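Local structure of MOBA relate protein (Mycobacterium sp., 2WAW) at residues 8-13 against 36-41; 23-28 against 62-67; 43-48 against 116-121; 101-106 against 154-159. The protein is of unknown function but has a MobA-like nucleotidyltransferase domain of the GT-A class, and so probably uses a nucleoside triphosphate as substrate. One frame throughout, in Å; residues are numbered along the deposited sequence. Where two conformers were deposited one is given.

How the contacts relate
From the N terminus, contact 1 closes the loop from strand 6-12 to helix 33-42. Contact 2 crosses it along the chain: it starts inside that loop, at 23-28, and ends at the C-terminal end of helix 57-63; L38 touches V64 and L66 where the two meet. Contact 3 follows contact 1 in series and crosses contact 2, joining the link before strand 48-53 to helix 111-121. Contact 4 in turn crosses contact 3 and ties the end of strand 98-103 to the turn before helix 158-163. Strands 6-12 and 98-103 are sheet neighbours, so contacts 1 and 4 share the centre of the fold; K23 and D105 form a long, weak ion pair between contacts 2 and 4.

Contact 1. Residues 8-13 against 36-41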
loop_
_atom_site.group_PDB
_atom_site.type_symbol
_atom_site.label_atom_id
_atom_site.label_comp_id
_atom_site.label_asym_id
_atom_site.label_seq_id
_atom_site.Cartn_x
_atom_site.Cartn_y
_atom_site.Cartn_z
ATOM N N GLY A 8 -4.155 1.325 8.298
ATOM C CA GLY A 8 -3.569 0.859 7.038
ATOM C C GLY A 8 -4.082 1.687 5.881
ATOM O O GLY A 8 -5.246 2.064 5.861
ATOM N N VAL A 9 -3.210 1.971 4.910
ATOM C CA VAL A 9 -3.592 2.752 3.742
ATOM C C VAL A 9 -3.086 1.983 2.518
ATOM O O VAL A 9 -1.881 1.820 2.332
ATOM C CB VAL A 9 -2.951 4.175 3.750
ATOM C CG1 VAL A 9 -3.340 4.975 2.464
ATOM C CG2 VAL A 9 -3.334 4.972 5.028
ATOM N N VAL A 10 -4.018 1.501 1.710
ATOM C CA VAL A 10 -3.691 0.814 0.474
ATOM C C VAL A 10 -3.877 1.810 -0.665
ATOM O O VAL A 10 -5.010 2.254 -0.943
ATOM C CB VAL A 10 -4.599 -0.402 0.267
ATOM C CG1 VAL A 10 -4.328 -1.060 -1.091
ATOM C CG2 VAL A 10 -4.394 -1.431 1.360
ATOM N N LEU A 11 -2.766 2.168 -1.302
ATOM C CA LEU A 11 -2.790 3.134 -2.419
ATOM C C LEU A 11 -3.092 2.382 -3.702
ATOM O O LEU A 11 -2.286 1.553 -4.157
ATOM C CB LEU A 11 -1.456 3.895 -2.511
ATOM C CG LEU A 11 -1.089 4.643 -1.224
ATOM C CD1 LEU A 11 0.366 5.127 -1.327
ATOM C CD2 LEU A 11 -1.998 5.854 -1.010
ATOM N N ALA A 12 -4.282 2.629 -4.247
ATOM C CA ALA A 12 -4.773 1.862 -5.402
ATOM C C ALA A 12 -5.377 2.745 -6.487
ATOM O O ALA A 12 -6.264 2.314 -7.226
ATOM C CB ALA A 12 -5.766 0.783 -4.948
ATOM N N ALA A 13 -4.864 3.968 -6.566
ATOM C CA ALA A 13 -5.320 4.967 -7.537
ATOM C C ALA A 13 -4.300 5.099 -8.675
ATOM O O ALA A 13 -3.108 5.350 -8.446
ATOM C CB ALA A 13 -5.534 6.315 -6.836
ATOM N N ALA A 36 -7.000 -9.446 -3.860
ATOM C CA ALA A 36 -5.991 -10.231 -3.174
ATOM C C ALA A 36 -5.212 -9.405 -2.141
ATOM O O ALA A 36 -4.982 -9.851 -0.995
ATOM C CB ALA A 36 -5.042 -10.866 -4.188
ATOM N N THR A 37 -4.836 -8.191 -2.527
ATOM C CA THR A 37 -4.144 -7.288 -1.603
ATOM C C THR A 37 -5.032 -6.928 -0.403
ATOM O O THR A 37 -4.575 -6.936 0.738
ATOM C CB THR A 37 -3.676 -6.029 -2.312
ATOM O OG1 THR A 37 -2.809 -6.423 -3.383
ATOM C CG2 THR A 37 -2.931 -5.104 -1.346
ATOM N N LEU A 38 -6.311 -6.655 -0.660
ATOM C CA LEU A 38 -7.207 -6.268 0.440
ATOM C C LEU A 38 -7.543 -7.433 1.365
ATOM O O LEU A 38 -7.695 -7.239 2.583
ATOM C CB LEU A 38 -8.471 -5.601 -0.104
ATOM C CG LEU A 38 -8.264 -4.266 -0.839
ATOM C CD1 LEU A 38 -9.623 -3.755 -1.292
ATOM C CD2 LEU A 38 -7.567 -3.217 0.025
ATOM N N ALA A 39 -7.622 -8.641 0.802
ATOM C CA ALA A 39 -7.783 -9.866 1.615
ATOM C C ALA A 39 -6.675 -9.951 2.661
ATOM O O ALA A 39 -6.943 -10.231 3.840
ATOM C CB ALA A 39 -7.768 -11.099 0.728
ATOM N N MET A 40 -5.438 -9.680 2.246
ATOM C CA MET A 40 -4.295 -9.689 3.167
ATOM C C MET A 40 -4.348 -8.500 4.143
ATOM O O MET A 40 -4.124 -8.662 5.357
ATOM C CB MET A 40 -2.987 -9.751 2.354
ATOM C CG MET A 40 -1.698 -9.679 3.164
ATOM S SD MET A 40 -1.270 -7.995 3.674
ATOM C CE MET A 40 -1.128 -7.191 2.084
ATOM N N ALA A 41 -4.663 -7.314 3.615
ATOM C CA ALA A 41 -4.689 -6.093 4.436
ATOM C C ALA A 41 -5.708 -6.216 5.575
ATOM O O ALA A 41 -5.489 -5.703 6.684
ATOM C CB ALA A 41 -4.963 -4.859 3.575
#
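V10 of strand 6-12 meets L38, A41 and T37 of helix 33-42 in an entirely apolar encounter. On the helix side L38 has the largest share: its CD2 methyl lies 3.9 Å from V10 CG2 and 4.0 Å from V10 CG1, in effect covering the fork of the valine, and the two side chains cross obliquely. The valine is turned with CG1 anti to the backbone N (chi1 175°), which swings CG2 to the N side, where it also reaches A41 CB at 4.1 Å. CG1, on the other side of the fork, looks to the helix turn before, with T37 CG2 4.3 Å away.

Polar groups take no part across the interface. T37 turns its hydroxyl aside: OG1 bonds to G104 O in the turn after strand 98-103, leaving the methyl for the valine. Within the helix, A41 N is bonded to T37 O, and this bond sets T37 and A41 one turn apart on the same side of the helix.

Strand 8-12 and helix 36-41 run almost exactly antiparallel, at 175° with their axes 10.3 Å apart. Helix 33-42 thus covers the sheet as the helix of a beta-alpha-beta crossover from strand 6-12 to its parallel neighbour 48-53. With no hydrogen bond between the segments, their mutual fit here rests on buried methyl packing alone.

Contact 2. Residues 23-28 against 62-67; sequences KQLLPL and EKVELD
L25 meets K63 and V64 where the 3-10 turn of 23-25 lies beside the end of helix 57-63. The turn begins with K23, whose side chain takes no part, its NZ being bonded to the backbone oxygens of Y15 and V182; Q24 then leads its side chain away from 62-67, onto L34 and onto V60, about one turn earlier in helix 57-63.

L25 is the residue that reaches across. With CG anti to its own carbonyl carbon (chi1 -57°), the branch is carried over to the helix end, and the single methyl CD2 does the touching. It sits 3.8 Å from K63 CB and equally 3.8 Å from V64 CG2, in the notch between two successive residues. L25 and K63 stand at about a right angle, so the leucine meets the root of the lysine chain while the extended remainder runs on past it. V64, the first residue to leave helical angles, presents CG2 to the leucine, while its CG1 goes to L38. K23 ends the LAAGxSxRxGxxK signature by which MobA-like nucleotidyltransferases are recognised, so the contact joins the chain just after that glycine-rich loop to the crossover helix between strands 48-53 and 70-73.

At L26 the chain turns away, its N bonded to K23 O at 3.1 Å. P27 and L28 form the first strand of a small antiparallel pair, and L28 settles between helix 33-42, at L33 and A36, and helix 185-197, at L192 and V195.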
loop_
_atom_site.group_PDB
_atom_site.type_symbol
_atom_site.label_atom_id
_atom_site.label_comp_id
_atom_site.label_asym_id
_atom_site.label_seq_id
_atom_site.Cartn_x
_atom_site.Cartn_y
_atom_site.Cartn_z
ATOM N N LYS A 23 -5.453 -2.131 -13.563
ATOM C CA LYS A 23 -4.724 -3.268 -12.991
ATOM C C LYS A 23 -5.409 -3.833 -11.737
ATOM O O LYS A 23 -5.263 -5.013 -11.431
ATOM C CB LYS A 23 -3.260 -2.912 -12.702
ATOM C CG LYS A 23 -3.045 -1.924 -11.565
ATOM C CD LYS A 23 -1.567 -1.506 -11.625
ATOM C CE LYS A 23 -1.215 -0.473 -10.622
ATOM N NZ LYS A 23 0.232 -0.158 -10.750
ATOM N N GLN A 24 -6.154 -2.976 -11.039
ATOM C CA GLN A 24 -6.869 -3.348 -9.811
ATOM C C GLN A 24 -7.793 -4.547 -10.068
ATOM O O GLN A 24 -8.022 -5.367 -9.175
ATOM C CB GLN A 24 -7.696 -2.141 -9.285
ATOM C CG GLN A 24 -6.869 -0.886 -8.875
ATOM C CD GLN A 24 -6.411 0.002 -10.047
ATOM O OE1 GLN A 24 -5.598 0.941 -9.868
ATOM N NE2 GLN A 24 -6.911 -0.287 -11.244
ATOM N N LEU A 25 -8.291 -4.636 -11.284
ATOM C CA LEU A 25 -9.274 -5.636 -11.661
ATOM C C LEU A 25 -8.724 -6.865 -12.377
ATOM O O LEU A 25 -9.450 -7.737 -12.669
ATOM C CB LEU A 25 -10.417 -4.991 -12.470
ATOM C CG LEU A 25 -11.141 -3.849 -11.778
ATOM C CD1 LEU A 25 -12.008 -3.139 -12.669
ATOM C CD2 LEU A 25 -11.909 -4.317 -10.575
ATOM N N LEU A 26 -7.443 -6.906 -12.618
ATOM C CA LEU A 26 -6.827 -8.089 -13.246
ATOM C C LEU A 26 -7.077 -9.371 -12.441
ATOM O O LEU A 26 -6.895 -9.399 -11.215
ATOM C CB LEU A 26 -5.337 -7.866 -13.393
ATOM C CG LEU A 26 -4.926 -6.732 -14.326
ATOM C CD1 LEU A 26 -3.449 -6.382 -14.082
ATOM C CD2 LEU A 26 -5.192 -7.077 -15.799
ATOM N N PRO A 27 -7.502 -10.446 -13.122
ATOM C CA PRO A 27 -7.739 -11.703 -12.439
ATOM C C PRO A 27 -6.473 -12.211 -11.763
ATOM O O PRO A 27 -5.394 -12.177 -12.360
ATOM C CB PRO A 27 -8.130 -12.646 -13.587
ATOM C CG PRO A 27 -8.708 -11.751 -14.616
ATOM C CD PRO A 27 -7.841 -10.518 -14.550
ATOM N N LEU A 28 -6.608 -12.671 -10.520
ATOM C CA LEU A 28 -5.514 -13.290 -9.809
ATOM C C LEU A 28 -6.143 -14.449 -9.046
ATOM O O LEU A 28 -6.619 -14.293 -7.914
ATOM C CB LEU A 28 -4.809 -12.276 -8.895
ATOM C CG LEU A 28 -3.362 -12.570 -8.493
ATOM C CD1 LEU A 28 -2.409 -12.431 -9.684
ATOM C CD2 LEU A 28 -2.958 -11.649 -7.369
ATOM N N GLU A 62 -17.804 -1.834 -8.402
ATOM C CA GLU A 62 -18.665 -2.906 -8.876
ATOM C C GLU A 62 -18.101 -4.301 -8.645
ATOM O O GLU A 62 -18.842 -5.199 -8.519
ATOM C CB GLU A 62 -19.078 -2.708 -10.340
ATOM C CG GLU A 62 -19.817 -1.408 -10.620
ATOM C CD GLU A 62 -19.995 -1.011 -12.105
ATOM O OE1 GLU A 62 -19.400 -1.590 -13.036
ATOM O OE2 GLU A 62 -20.759 -0.071 -12.335
ATOM N N LYS A 63 -16.785 -4.452 -8.616
ATOM C CA LYS A 63 -16.138 -5.774 -8.721
ATOM C C LYS A 63 -15.218 -6.208 -7.573
ATOM O O LYS A 63 -14.756 -7.352 -7.557
ATOM C CB LYS A 63 -15.357 -5.879 -10.034
ATOM C CG LYS A 63 -16.228 -5.894 -11.281
ATOM C CD LYS A 63 -15.376 -5.812 -12.531
ATOM C CE LYS A 63 -16.235 -5.804 -13.784
ATOM N NZ LYS A 63 -15.402 -5.939 -15.011
ATOM N N VAL A 64 -14.916 -5.314 -6.642
ATOM C CA VAL A 64 -14.059 -5.675 -5.520
ATOM C C VAL A 64 -14.833 -5.490 -4.224
ATOM O O VAL A 64 -15.622 -4.550 -4.094
ATOM C CB VAL A 64 -12.763 -4.839 -5.512
ATOM C CG1 VAL A 64 -11.871 -5.212 -4.320
ATOM C CG2 VAL A 64 -12.020 -5.001 -6.840
ATOM N N GLU A 65 -14.615 -6.352 -3.263
ATOM C CA GLU A 65 -15.313 -6.192 -2.011
ATOM C C GLU A 65 -14.630 -5.184 -1.109
ATOM O O GLU A 65 -13.581 -5.396 -0.604
ATOM C CB GLU A 65 -15.419 -7.513 -1.298
ATOM C CG GLU A 65 -16.037 -7.380 0.070
ATOM C CD GLU A 65 -17.481 -6.955 0.015
ATOM O OE1 GLU A 65 -18.285 -7.844 -0.214
ATOM O OE2 GLU A 65 -17.816 -5.805 0.193
ATOM N N LEU A 66 -15.290 -4.070 -0.947
ATOM C CA LEU A 66 -14.830 -2.971 -0.144
ATOM C C LEU A 66 -15.623 -2.665 1.141
ATOM O O LEU A 66 -15.397 -1.686 1.751
ATOM C CB LEU A 66 -14.703 -1.734 -1.005
ATOM C CG LEU A 66 -13.928 -1.880 -2.305
ATOM C CD1 LEU A 66 -14.180 -0.782 -3.175
ATOM C CD2 LEU A 66 -12.541 -2.016 -2.112
ATOM N N ASP A 67 -16.551 -3.533 1.513
ATOM C CA ASP A 67 -17.336 -3.298 2.706
ATOM C C ASP A 67 -16.474 -3.182 3.939
ATOM O O ASP A 67 -15.575 -3.922 4.122
ATOM C CB ASP A 67 -18.356 -4.421 2.926
#

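Contact 3. Residues 43-48 against 116-121; sequences RCPFDQ and SLIAGG
P45 stands at the centre of an inverse gamma turn, and I118 of helix 111-121 touches both its ring and its carbonyl oxygen. The turn is closed by a weak bond from F46 N to C44 O, 2.9 Å long. It makes the chain double back, so that the proline ring, its carbonyl and the following phenylalanine ring all come within reach of one isoleucine methyl. That methyl is CD1: it lies 4.1 Å from P45 CG and 3.9 Å from P45 O. The proline and isoleucine side chains lie alongside each other, pointing opposite ways. P45 O has its polar partner outside, in S4 OG, and so the approach of the methyl to it is simple packing.

I118 points its CG1 branch away from its own carbonyl carbon (chi1 -74°), and a nearly extended second torsion (chi2 165°) pushes CD1 out from the helix toward the link. F46 gives the third contact, CE1 lying 4.2 Å from I118 CD1; the methyl comes to the ring obliquely. One face of the same ring is covered from within the segment by C44 CB, which is 3.4 Å above the plane and shifted toward the rim.

Beneath the pair lies the sheet: F46 and I118 both rest on V6 and V100, and F46 also on M102. A link from helix 33-42 to strand 48-53 and the helix after strand 98-103, seated together on one face of a mixed sheet, belong to the Rossmann-like alpha/beta architecture of GT-A nucleotidyltransferases.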
loop_
_atom_site.group_PDB
_atom_site.type_symbol
_atom_site.label_atom_id
_atom_site.label_comp_id
_atom_site.label_asym_id
_atom_site.label_seq_id
_atom_site.Cartn_x
_atom_site.Cartn_y
_atom_site.Cartn_z
ATOM N N ARG A 43 -6.422 -8.809 7.231
ATOM C CA ARG A 43 -5.859 -9.678 8.258
ATOM C C ARG A 43 -4.720 -9.058 9.078
ATOM O O ARG A 43 -4.215 -9.707 10.023
ATOM C CB ARG A 43 -5.392 -10.985 7.634
ATOM C CG ARG A 43 -6.496 -11.767 6.949
ATOM C CD ARG A 43 -6.009 -13.129 6.447
ATOM N NE ARG A 43 -4.780 -13.066 5.650
ATOM C CZ ARG A 43 -4.721 -13.188 4.324
ATOM N NH1 ARG A 43 -5.823 -13.374 3.608
ATOM N NH2 ARG A 43 -3.548 -13.123 3.710
ATOM N N CYS A 44 -4.307 -7.841 8.711
ATOM C CA CYS A 44 -3.262 -7.104 9.434
ATOM C C CYS A 44 -3.852 -6.470 10.691
ATOM O O CYS A 44 -5.064 -6.283 10.759
ATOM C CB CYS A 44 -2.673 -6.001 8.565
ATOM S SG CYS A 44 -1.785 -6.657 7.129
ATOM N N PRO A 45 -2.984 -6.103 11.652
ATOM C CA PRO A 45 -3.449 -5.486 12.894
ATOM C C PRO A 45 -3.705 -3.983 12.720
ATOM O O PRO A 45 -3.003 -3.140 13.307
ATOM C CB PRO A 45 -2.315 -5.764 13.887
ATOM C CG PRO A 45 -1.088 -6.079 13.060
ATOM C CD PRO A 45 -1.513 -6.277 11.622
ATOM N N PHE A 46 -4.678 -3.650 11.878
ATOM C CA PHE A 46 -5.097 -2.267 11.715
ATOM C C PHE A 46 -6.407 -2.040 12.437
ATOM O O PHE A 46 -7.262 -2.931 12.478
ATOM C CB PHE A 46 -5.353 -1.933 10.239
ATOM C CG PHE A 46 -4.163 -2.160 9.324
ATOM C CD1 PHE A 46 -2.870 -1.785 9.713
ATOM C CD2 PHE A 46 -4.345 -2.727 8.058
ATOM C CE1 PHE A 46 -1.776 -1.964 8.847
ATOM C CE2 PHE A 46 -3.270 -2.922 7.179
ATOM C CZ PHE A 46 -1.966 -2.535 7.566
ATOM N N ASP A 47 -6.589 -0.826 12.943
ATOM C CA ASP A 47 -7.876 -0.399 13.492
ATOM C C ASP A 47 -8.784 0.175 12.410
ATOM O O ASP A 47 -10.015 0.238 12.576
ATOM C CB ASP A 47 -7.675 0.690 14.539
ATOM C CG ASP A 47 -6.962 0.201 15.793
ATOM O OD1 ASP A 47 -6.850 -1.021 16.021
ATOM O OD2 ASP A 47 -6.524 1.083 16.558
ATOM N N GLN A 48 -8.174 0.611 11.309
ATOM C CA GLN A 48 -8.874 1.256 10.217
ATOM C C GLN A 48 -8.125 0.880 8.951
ATOM O O GLN A 48 -6.895 0.799 8.978
ATOM C CB GLN A 48 -8.842 2.780 10.405
ATOM C CG GLN A 48 -9.349 3.590 9.207
ATOM C CD GLN A 48 -9.186 5.077 9.387
ATOM O OE1 GLN A 48 -8.227 5.550 10.026
ATOM N NE2 GLN A 48 -10.095 5.834 8.791
ATOM N N SER A 116 5.376 -7.026 12.326
ATOM C CA SER A 116 6.752 -6.702 12.685
ATOM C C SER A 116 7.135 -5.258 12.373
ATOM O O SER A 116 7.842 -4.616 13.153
ATOM C CB SER A 116 7.717 -7.682 12.019
ATOM O OG SER A 116 7.386 -8.987 12.438
ATOM N N LEU A 117 6.672 -4.764 11.230
ATOM C CA LEU A 117 6.890 -3.371 10.848
ATOM C C LEU A 117 6.310 -2.413 11.873
ATOM O O LEU A 117 6.971 -1.451 12.285
ATOM C CB LEU A 117 6.301 -3.100 9.453
ATOM C CG LEU A 117 6.306 -1.634 9.000
ATOM C CD1 LEU A 117 7.760 -1.166 8.708
ATOM C CD2 LEU A 117 5.399 -1.501 7.798
ATOM N N ILE A 118 5.063 -2.668 12.286
ATOM C CA ILE A 118 4.398 -1.789 13.251
ATOM C C ILE A 118 5.161 -1.796 14.575
ATOM O O ILE A 118 5.344 -0.749 15.192
ATOM C CB ILE A 118 2.947 -2.233 13.461
ATOM C CG1 ILE A 118 2.097 -1.851 12.238
ATOM C CG2 ILE A 118 2.359 -1.597 14.699
ATOM C CD1 ILE A 118 0.724 -2.554 12.170
ATOM N N ALA A 119 5.628 -2.970 14.976
ATOM C CA ALA A 119 6.288 -3.098 16.269
ATOM C C ALA A 119 7.580 -2.276 16.252
ATOM O O ALA A 119 7.875 -1.542 17.213
ATOM C CB ALA A 119 6.577 -4.560 16.565
ATOM N N GLY A 120 8.332 -2.385 15.149
ATOM C CA GLY A 120 9.562 -1.595 14.971
ATOM C C GLY A 120 9.275 -0.112 14.795
ATOM O O GLY A 120 10.095 0.740 15.145
ATOM N N GLY A 121 8.102 0.200 14.266
ATOM C CA GLY A 121 7.707 1.591 14.054
ATOM C C GLY A 121 7.264 2.361 15.283
ATOM O O GLY A 121 7.285 3.589 15.284
#

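Contact 4. Residues 101-106 against 154-159; sequences LMLGDQ and GDKGVW
Strand 101-103 runs into a type I turn from L103 to Q106, and across the contact a second type I turn, G154 to G157, leads toward helix 158-163, with the CA atoms of L103 and K156 9.1 Å apart. L101 and V158 reach toward each other tip to tip, L101 CD1 standing 4.0 Å from V158 CG2. Two residues on, L103 CD1 touches K156 CE at 3.8 Å, the leucine set at about a right angle to the lysine.

K156 is extended beyond CG, with chi2, chi3 and chi4 all near 180°, and this straight chain carries NZ past L103 toward the turn. There it meets D105 through water. Water 1 accepts a bond from K156 NZ at 2.9 Å and donates to D105 OD1 at 2.7 Å; water 2 accepts from the same NZ and lies beside D105 OD2, where its donation is less sure. K156 NZ and D105 OD2 themselves are 4.9 Å apart. A cation-pi contact with Y15 also holds the lysine, while D105 OD2 accepts a bond from V182 N and has K23 as a second, long and weak ionic partner. The Gly-Asp-Gln-Pro sequence at this turn matches the Gly-Asp-x-Pro element of MobA-like enzymes, consistent with a place at the putative active site.

L101 also packs on V9 and V141 of the flanking strands, and V158 on F139, so turn 154-157 and the start of helix 158-163 lie against the middle of the sheet, while D155 binds S84 OG and L85 N at the start of helix 84-90.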
loop_
_atom_site.group_PDB
_atom_site.type_symbol
_atom_site.label_atom_id
_atom_site.label_comp_id
_atom_site.label_asym_id
_atom_site.label_seq_id
_atom_site.Cartn_x
_atom_site.Cartn_y
_atom_site.Cartn_z
ATOM N N LEU A 101 1.670 2.028 4.876
ATOM C CA LEU A 101 1.426 2.253 3.441
ATOM C C LEU A 101 1.754 1.043 2.620
ATOM O O LEU A 101 2.834 0.479 2.749
ATOM C CB LEU A 101 2.310 3.407 2.943
ATOM C CG LEU A 101 2.052 4.825 3.430
ATOM C CD1 LEU A 101 3.169 5.722 2.913
ATOM C CD2 LEU A 101 0.690 5.317 2.949
ATOM N N MET A 102 0.821 0.660 1.759
ATOM C CA MET A 102 1.126 -0.388 0.809
ATOM C C MET A 102 0.412 -0.103 -0.494
ATOM O O MET A 102 -0.465 0.760 -0.571
ATOM C CB MET A 102 0.737 -1.744 1.352
ATOM C CG MET A 102 -0.711 -2.051 1.185
ATOM S SD MET A 102 -1.076 -3.584 2.021
ATOM C CE MET A 102 -1.630 -2.982 3.625
ATOM N N LEU A 103 0.884 -0.749 -1.558
ATOM C CA LEU A 103 0.282 -0.567 -2.884
ATOM C C LEU A 103 -0.816 -1.592 -3.123
ATOM O O LEU A 103 -0.695 -2.734 -2.678
ATOM C CB LEU A 103 1.339 -0.694 -3.996
ATOM C CG LEU A 103 2.508 0.315 -3.944
ATOM C CD1 LEU A 103 3.388 0.173 -5.180
ATOM C CD2 LEU A 103 2.022 1.751 -3.820
ATOM N N GLY A 104 -1.856 -1.212 -3.865
ATOM C CA GLY A 104 -2.966 -2.115 -4.177
ATOM C C GLY A 104 -2.555 -3.316 -5.026
ATOM O O GLY A 104 -3.302 -4.309 -5.125
ATOM N N ASP A 105 -1.369 -3.210 -5.634
ATOM C CA ASP A 105 -0.847 -4.223 -6.559
ATOM C C ASP A 105 0.317 -5.043 -5.985
ATOM O O ASP A 105 1.077 -5.675 -6.729
ATOM C CB ASP A 105 -0.485 -3.623 -7.939
ATOM C CG ASP A 105 0.462 -2.434 -7.842
ATOM O OD1 ASP A 105 0.062 -1.430 -7.208
ATOM O OD2 ASP A 105 1.568 -2.482 -8.435
ATOM N N GLN A 106 0.422 -5.084 -4.674
ATOM C CA GLN A 106 1.408 -5.880 -3.968
ATOM C C GLN A 106 0.792 -6.903 -2.988
ATOM O O GLN A 106 0.916 -6.764 -1.797
ATOM C CB GLN A 106 2.315 -4.977 -3.146
ATOM C CG GLN A 106 3.131 -3.996 -3.852
ATOM C CD GLN A 106 3.749 -2.935 -2.925
ATOM O OE1 GLN A 106 3.080 -2.076 -2.389
ATOM N NE2 GLN A 106 5.023 -2.987 -2.798
ATOM N N GLY A 154 3.703 12.945 -5.307
ATOM C CA GLY A 154 3.078 11.709 -5.774
ATOM C C GLY A 154 3.105 10.591 -4.755
ATOM O O GLY A 154 3.941 10.589 -3.850
ATOM N N ASP A 155 2.205 9.624 -4.929
ATOM C CA ASP A 155 2.056 8.492 -4.004
ATOM C C ASP A 155 3.295 7.626 -3.875
ATOM O O ASP A 155 3.508 6.998 -2.837
ATOM C CB ASP A 155 0.905 7.588 -4.453
ATOM C CG ASP A 155 -0.449 8.201 -4.218
ATOM O OD1 ASP A 155 -0.526 9.292 -3.614
ATOM O OD2 ASP A 155 -1.439 7.562 -4.641
ATOM N N LYS A 156 4.094 7.576 -4.944
ATOM C CA LYS A 156 5.295 6.726 -4.981
ATOM C C LYS A 156 6.549 7.571 -4.855
ATOM O O LYS A 156 7.608 7.238 -5.411
ATOM C CB LYS A 156 5.336 5.874 -6.256
ATOM C CG LYS A 156 4.273 4.792 -6.310
ATOM C CD LYS A 156 4.395 3.936 -7.563
ATOM C CE LYS A 156 3.199 3.011 -7.687
ATOM N NZ LYS A 156 3.307 2.108 -8.863
ATOM N N GLY A 157 6.425 8.659 -4.105
ATOM C CA GLY A 157 7.551 9.549 -3.859
ATOM C C GLY A 157 7.996 9.523 -2.414
ATOM O O GLY A 157 8.853 10.322 -2.025
ATOM N N VAL A 158 7.417 8.611 -1.625
ATOM C CA VAL A 158 7.763 8.426 -0.196
ATOM C C VAL A 158 9.246 8.088 -0.034
ATOM O O VAL A 158 9.853 8.425 0.984
ATOM C CB VAL A 158 6.875 7.330 0.499
ATOM C CG1 VAL A 158 7.049 7.365 2.028
ATOM C CG2 VAL A 158 5.413 7.521 0.131
ATOM N N TRP A 159 9.819 7.445 -1.049
ATOM C CA TRP A 159 11.238 7.122 -1.025
ATOM C C TRP A 159 12.102 8.379 -0.868
ATOM O O TRP A 159 13.200 8.306 -0.321
ATOM C CB TRP A 159 11.657 6.263 -2.232
ATOM C CG TRP A 159 11.621 6.954 -3.565
ATOM C CD1 TRP A 159 10.549 7.049 -4.413
ATOM C CD2 TRP A 159 12.709 7.624 -4.220
ATOM N NE1 TRP A 159 10.901 7.747 -5.544
ATOM C CE2 TRP A 159 12.219 8.111 -5.453
ATOM C CE3 TRP A 159 14.050 7.864 -3.883
ATOM C CZ2 TRP A 159 13.022 8.828 -6.351
ATOM C CZ3 TRP A 159 14.845 8.577 -4.779
ATOM C CH2 TRP A 159 14.325 9.050 -5.998
HETATM O O HOH W 1 0.701 1.042 -8.202
HETATM O O HOH W 2 3.514 -0.771 -9.095
#